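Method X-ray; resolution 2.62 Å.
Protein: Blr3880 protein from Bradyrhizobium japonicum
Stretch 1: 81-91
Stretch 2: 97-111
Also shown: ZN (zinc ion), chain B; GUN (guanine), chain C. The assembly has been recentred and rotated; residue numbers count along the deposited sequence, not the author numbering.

Stretch 1 (81-91) HLPQTRVLGAY
Stretch 2, residues 97-111: PWLQKSIYPEEIKYK

Water does most of the polar work in this contact: a single direct hydrogen bond joins the two stretches, while five waters bridge them. Water 1 is the most fully used. It donates to Pro83 O (3.0 Å) and Glu106 OE2 (2.8 Å) and accepts from Arg86 N (3.1 Å) and Tyr110 OH (2.7 Å), so all four of its hydrogen-bonding positions are filled.

Stretch 1 is compact and irregular. A 3-10 segment at 82-84 runs into a type I turn from Gln84 to Val87, closed by Val87 N to Gln84 O at 3.0 Å; loop follows to Tyr91. Stretch 2 is already helical at Pro97, widens into a pi-type turn at 99-103 (Tyr104 N to Leu99 O, 3.1 Å), kinks near Pro105, which has no amide hydrogen to give, and passes into a 3-10 segment at 108-111. The chains run in opposite senses: CA of Pro83 lies 5.1 Å from CA of Glu107, and CA of Ala90 lies 6.4 Å from CA of Ser102.

At the Pro83 end, Tyr110 (chi1 -74°, chi2 66°) offers a ring face to the proline. Pro83 CA stands 3.7 Å from the centroid of the Tyr110 ring, 21° off its normal, a CH-pi contact favoured by the polarised CA-H bond. Pro83 CB reaches Tyr110 CD1 at 3.7 Å, and Leu82 (t, p) adds CD1 at 4.3 Å from Tyr110 CE2.

The direct bond runs from Gln84 NE2 to Glu107 OE2, 2.8 Å with an angle of 151° at the hydrogen. Gln84 CB points away from stretch 2, but chi1 m and chi2 t bring its amide back to the carboxylate, a strong acceptor for an amide donor.

Val87 (m) fills the middle with branched carbon: CG1 lies 3.8 Å from Glu106 CG, and CG2 lies 4.3 Å from Ile103 CD1. Glu106 (t, p) thus gives its methylene to packing, its OE2 to water 1, and its OE1 to a salt bridge with Lys109 NZ at 3.0 Å.

Ala90 is small enough to sit close to the helix, its CB 3.4 Å from Ser102 OG and 3.4 Å from Trp98 NE1, at the edge of the indole (Trp98 chi1 164°, chi2 81°). Water 2 accepts from Trp98 NE1 (3.1 Å) and Ala90 N (2.8 Å) and donates to Val87 O (2.8 Å). Beyond, extended Lys101 (all t) reaches Tyr91 O through water: its NZ donates to water 5 at 2.7 Å, which donates to Tyr91 O at 2.7 Å.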

# COMPACT_ATOMS: atom_id res chain seq x y z
N HIS A 81 4.78 0.08 17.88
CA HIS A 81 4.27 0.67 19.11
C HIS A 81 3.20 -0.28 19.65
O HIS A 81 2.07 -0.27 19.17
CB HIS A 81 3.65 2.04 18.83
CG HIS A 81 4.64 3.13 18.56
ND1 HIS A 81 5.21 3.88 19.57
CD2 HIS A 81 5.14 3.63 17.40
CE1 HIS A 81 6.01 4.79 19.04
NE2 HIS A 81 5.98 4.66 17.73
N LEU A 82 3.56 -1.08 20.64
CA LEU A 82 2.64 -2.04 21.24
C LEU A 82 1.26 -1.47 21.60
O LEU A 82 0.24 -2.03 21.20
CB LEU A 82 3.27 -2.65 22.50
CG LEU A 82 2.31 -3.15 23.58
CD1 LEU A 82 1.49 -4.31 23.07
CD2 LEU A 82 3.11 -3.56 24.81
N PRO A 83 1.22 -0.36 22.36
CA PRO A 83 -0.06 0.23 22.75
C PRO A 83 -0.87 0.86 21.62
O PRO A 83 -1.95 1.41 21.87
CB PRO A 83 0.35 1.23 23.82
CG PRO A 83 1.67 1.69 23.33
CD PRO A 83 2.34 0.42 22.90
N GLN A 84 -0.38 0.79 20.39
CA GLN A 84 -1.11 1.37 19.27
C GLN A 84 -1.77 0.30 18.40
O GLN A 84 -2.37 0.60 17.36
CB GLN A 84 -0.17 2.24 18.44
CG GLN A 84 0.20 3.52 19.15
CD GLN A 84 1.27 4.29 18.41
OE1 GLN A 84 1.29 4.32 17.19
NE2 GLN A 84 2.16 4.94 19.16
N THR A 85 -1.65 -0.95 18.84
CA THR A 85 -2.21 -2.11 18.15
C THR A 85 -3.66 -1.95 17.71
O THR A 85 -4.06 -2.46 16.67
CB THR A 85 -2.14 -3.36 19.06
OG1 THR A 85 -0.77 -3.68 19.33
CG2 THR A 85 -2.82 -4.55 18.39
N ARG A 86 -4.45 -1.23 18.51
CA ARG A 86 -5.86 -1.07 18.22
C ARG A 86 -6.25 0.19 17.47
O ARG A 86 -7.40 0.33 17.03
CB ARG A 86 -6.64 -1.13 19.53
CG ARG A 86 -8.14 -1.31 19.38
CD ARG A 86 -8.79 -1.45 20.73
NE ARG A 86 -10.18 -1.85 20.61
CZ ARG A 86 -11.00 -2.04 21.65
NH1 ARG A 86 -10.56 -1.86 22.88
NH2 ARG A 86 -12.26 -2.41 21.44
N VAL A 87 -5.30 1.11 17.29
CA VAL A 87 -5.60 2.37 16.61
C VAL A 87 -4.74 2.71 15.39
O VAL A 87 -4.38 3.86 15.18
CB VAL A 87 -5.50 3.54 17.63
CG1 VAL A 87 -6.59 3.41 18.68
CG2 VAL A 87 -4.14 3.53 18.31
N LEU A 88 -4.44 1.71 14.55
CA LEU A 88 -3.59 1.94 13.39
C LEU A 88 -4.14 2.60 12.13
O LEU A 88 -3.51 2.54 11.08
CB LEU A 88 -2.90 0.63 12.99
CG LEU A 88 -3.59 -0.73 12.95
CD1 LEU A 88 -5.02 -0.62 12.51
CD2 LEU A 88 -2.83 -1.62 12.00
N GLY A 89 -5.29 3.25 12.19
CA GLY A 89 -5.79 3.87 10.98
C GLY A 89 -6.47 5.18 11.29
O GLY A 89 -7.48 5.51 10.68
N ALA A 90 -5.93 5.93 12.25
CA ALA A 90 -6.50 7.21 12.65
C ALA A 90 -6.54 8.17 11.46
O ALA A 90 -5.56 8.34 10.74
CB ALA A 90 -5.68 7.83 13.78
N TYR A 91 -7.69 8.81 11.28
CA TYR A 91 -7.88 9.73 10.17
C TYR A 91 -7.46 11.20 10.34
O TYR A 91 -7.49 11.76 11.43
CB TYR A 91 -9.36 9.70 9.75
CG TYR A 91 -9.74 10.85 8.84
CD1 TYR A 91 -9.32 10.88 7.52
CD2 TYR A 91 -10.45 11.92 9.33
CE1 TYR A 91 -9.60 11.98 6.70
CE2 TYR A 91 -10.74 13.02 8.52
CZ TYR A 91 -10.31 13.04 7.20
OH TYR A 91 -10.63 14.12 6.39
N PRO A 97 -0.46 16.63 15.72
CA PRO A 97 -1.87 16.63 16.15
C PRO A 97 -2.46 15.23 16.31
O PRO A 97 -3.38 15.01 17.12
CB PRO A 97 -2.56 17.46 15.07
CG PRO A 97 -1.72 17.21 13.86
CD PRO A 97 -0.30 17.26 14.40
N TRP A 98 -1.93 14.28 15.56
CA TRP A 98 -2.37 12.89 15.60
C TRP A 98 -2.02 12.23 16.94
O TRP A 98 -2.84 11.50 17.50
CB TRP A 98 -1.73 12.15 14.42
CG TRP A 98 -1.75 10.65 14.49
CD1 TRP A 98 -2.79 9.82 14.18
CD2 TRP A 98 -0.64 9.80 14.81
NE1 TRP A 98 -2.39 8.51 14.28
CE2 TRP A 98 -1.07 8.47 14.66
CE3 TRP A 98 0.68 10.04 15.20
CZ2 TRP A 98 -0.23 7.38 14.89
CZ3 TRP A 98 1.53 8.96 15.43
CH2 TRP A 98 1.07 7.65 15.27
N LEU A 99 -0.81 12.48 17.46
CA LEU A 99 -0.41 11.91 18.74
C LEU A 99 -1.41 12.36 19.80
O LEU A 99 -1.92 11.56 20.58
CB LEU A 99 0.99 12.38 19.15
CG LEU A 99 2.24 11.82 18.46
CD1 LEU A 99 3.47 12.59 18.93
CD2 LEU A 99 2.40 10.34 18.76
N GLN A 100 -1.68 13.66 19.81
CA GLN A 100 -2.61 14.25 20.77
C GLN A 100 -4.03 13.72 20.60
O GLN A 100 -4.67 13.29 21.56
CB GLN A 100 -2.60 15.78 20.61
CG GLN A 100 -2.17 16.57 21.85
CD GLN A 100 -0.76 16.24 22.33
OE1 GLN A 100 0.20 16.26 21.56
NE2 GLN A 100 -0.64 15.95 23.62
N LYS A 101 -4.52 13.73 19.37
CA LYS A 101 -5.88 13.29 19.08
C LYS A 101 -6.19 11.79 19.16
O LYS A 101 -7.20 11.40 19.75
CB LYS A 101 -6.33 13.80 17.71
CG LYS A 101 -7.72 13.30 17.32
CD LYS A 101 -8.15 13.72 15.91
CE LYS A 101 -9.55 13.17 15.58
NZ LYS A 101 -10.05 13.58 14.22
N SER A 102 -5.33 10.95 18.58
CA SER A 102 -5.62 9.52 18.54
C SER A 102 -4.75 8.52 19.30
O SER A 102 -5.20 7.42 19.63
CB SER A 102 -5.67 9.08 17.08
OG SER A 102 -6.35 10.05 16.30
N ILE A 103 -3.51 8.88 19.59
CA ILE A 103 -2.61 7.95 20.25
C ILE A 103 -2.60 7.94 21.78
O ILE A 103 -2.80 6.91 22.39
CB ILE A 103 -1.17 8.12 19.67
CG1 ILE A 103 -1.02 7.27 18.40
CG2 ILE A 103 -0.13 7.69 20.68
CD1 ILE A 103 -2.24 7.25 17.49
N TYR A 104 -2.37 9.10 22.39
CA TYR A 104 -2.31 9.16 23.84
C TYR A 104 -3.58 8.67 24.53
O TYR A 104 -3.51 7.93 25.52
CB TYR A 104 -1.95 10.58 24.28
CG TYR A 104 -0.57 11.02 23.80
CD1 TYR A 104 -0.36 12.28 23.25
CD2 TYR A 104 0.53 10.17 23.92
CE1 TYR A 104 0.91 12.69 22.83
CE2 TYR A 104 1.81 10.56 23.49
CZ TYR A 104 1.99 11.82 22.95
OH TYR A 104 3.26 12.22 22.53
N PRO A 105 -4.77 9.07 24.04
CA PRO A 105 -5.96 8.57 24.73
C PRO A 105 -6.08 7.04 24.76
O PRO A 105 -6.78 6.50 25.61
CB PRO A 105 -7.11 9.26 23.99
CG PRO A 105 -6.53 9.66 22.68
CD PRO A 105 -5.12 10.07 23.03
N GLU A 106 -5.39 6.36 23.85
CA GLU A 106 -5.43 4.89 23.78
C GLU A 106 -4.30 4.26 24.58
O GLU A 106 -4.51 3.28 25.29
CB GLU A 106 -5.34 4.43 22.32
CG GLU A 106 -5.12 2.93 22.11
CD GLU A 106 -6.32 2.07 22.47
OE1 GLU A 106 -7.46 2.60 22.48
OE2 GLU A 106 -6.13 0.86 22.73
N GLU A 107 -3.10 4.82 24.46
CA GLU A 107 -1.94 4.30 25.17
C GLU A 107 -2.09 4.40 26.68
O GLU A 107 -1.48 3.63 27.43
CB GLU A 107 -0.68 5.03 24.72
CG GLU A 107 -0.27 4.69 23.31
CD GLU A 107 1.14 5.11 22.98
OE1 GLU A 107 1.99 5.07 23.89
OE2 GLU A 107 1.39 5.47 21.82
N ILE A 108 -2.90 5.34 27.13
CA ILE A 108 -3.11 5.53 28.56
C ILE A 108 -3.88 4.36 29.18
O ILE A 108 -3.79 4.12 30.38
CB ILE A 108 -3.83 6.88 28.81
CG1 ILE A 108 -3.76 7.23 30.30
CG2 ILE A 108 -5.28 6.79 28.34
CD1 ILE A 108 -4.23 8.64 30.61
N LYS A 109 -4.62 3.62 28.35
CA LYS A 109 -5.40 2.47 28.82
C LYS A 109 -4.51 1.33 29.30
O LYS A 109 -4.92 0.50 30.10
CB LYS A 109 -6.30 1.93 27.71
CG LYS A 109 -7.27 2.91 27.10
CD LYS A 109 -8.08 2.21 26.02
CE LYS A 109 -9.08 3.13 25.35
NZ LYS A 109 -9.85 2.42 24.30
N TYR A 110 -3.28 1.29 28.79
CA TYR A 110 -2.35 0.23 29.16
C TYR A 110 -1.84 0.35 30.59
O TYR A 110 -0.98 -0.42 31.01
CB TYR A 110 -1.19 0.17 28.16
CG TYR A 110 -1.62 -0.43 26.84
CD1 TYR A 110 -2.52 0.23 26.01
CD2 TYR A 110 -1.16 -1.68 26.44
CE1 TYR A 110 -2.96 -0.35 24.82
CE2 TYR A 110 -1.60 -2.26 25.26
CZ TYR A 110 -2.50 -1.60 24.46
OH TYR A 110 -2.94 -2.18 23.29
N LYS A 111 -2.36 1.33 31.32
CA LYS A 111 -2.01 1.54 32.73
C LYS A 111 -2.63 0.36 33.45
O LYS A 111 -2.07 -0.19 34.41
CB LYS A 111 -2.65 2.82 33.26
CG LYS A 111 -1.71 3.98 33.50
CD LYS A 111 -2.47 5.11 34.20
CE LYS A 111 -1.56 6.32 34.46
NZ LYS A 111 -2.32 7.53 34.93
ZN ZN B . 7.29 5.27 16.16
N9 GUN C . 7.42 9.74 18.40
C8 GUN C . 6.83 10.93 18.63
N7 GUN C . 5.93 11.19 17.72
C5 GUN C . 5.88 10.16 16.84
C6 GUN C . 5.10 9.88 15.67
O6 GUN C . 4.24 10.67 15.26
N1 GUN C . 5.34 8.68 15.01
C2 GUN C . 6.29 7.78 15.47
N2 GUN C . 6.50 6.59 14.80
N3 GUN C . 7.01 8.04 16.55
C4 GUN C . 6.84 9.20 17.26
O HOH W 1 -4.13 -0.59 21.49
O HOH W 2 -3.35 5.68 13.36
O HOH W 3 -5.40 11.55 14.02
O HOH W 4 -9.03 10.92 13.22
O HOH W 5 -8.23 14.20 12.35
O HOH W 6 4.89 5.15 15.28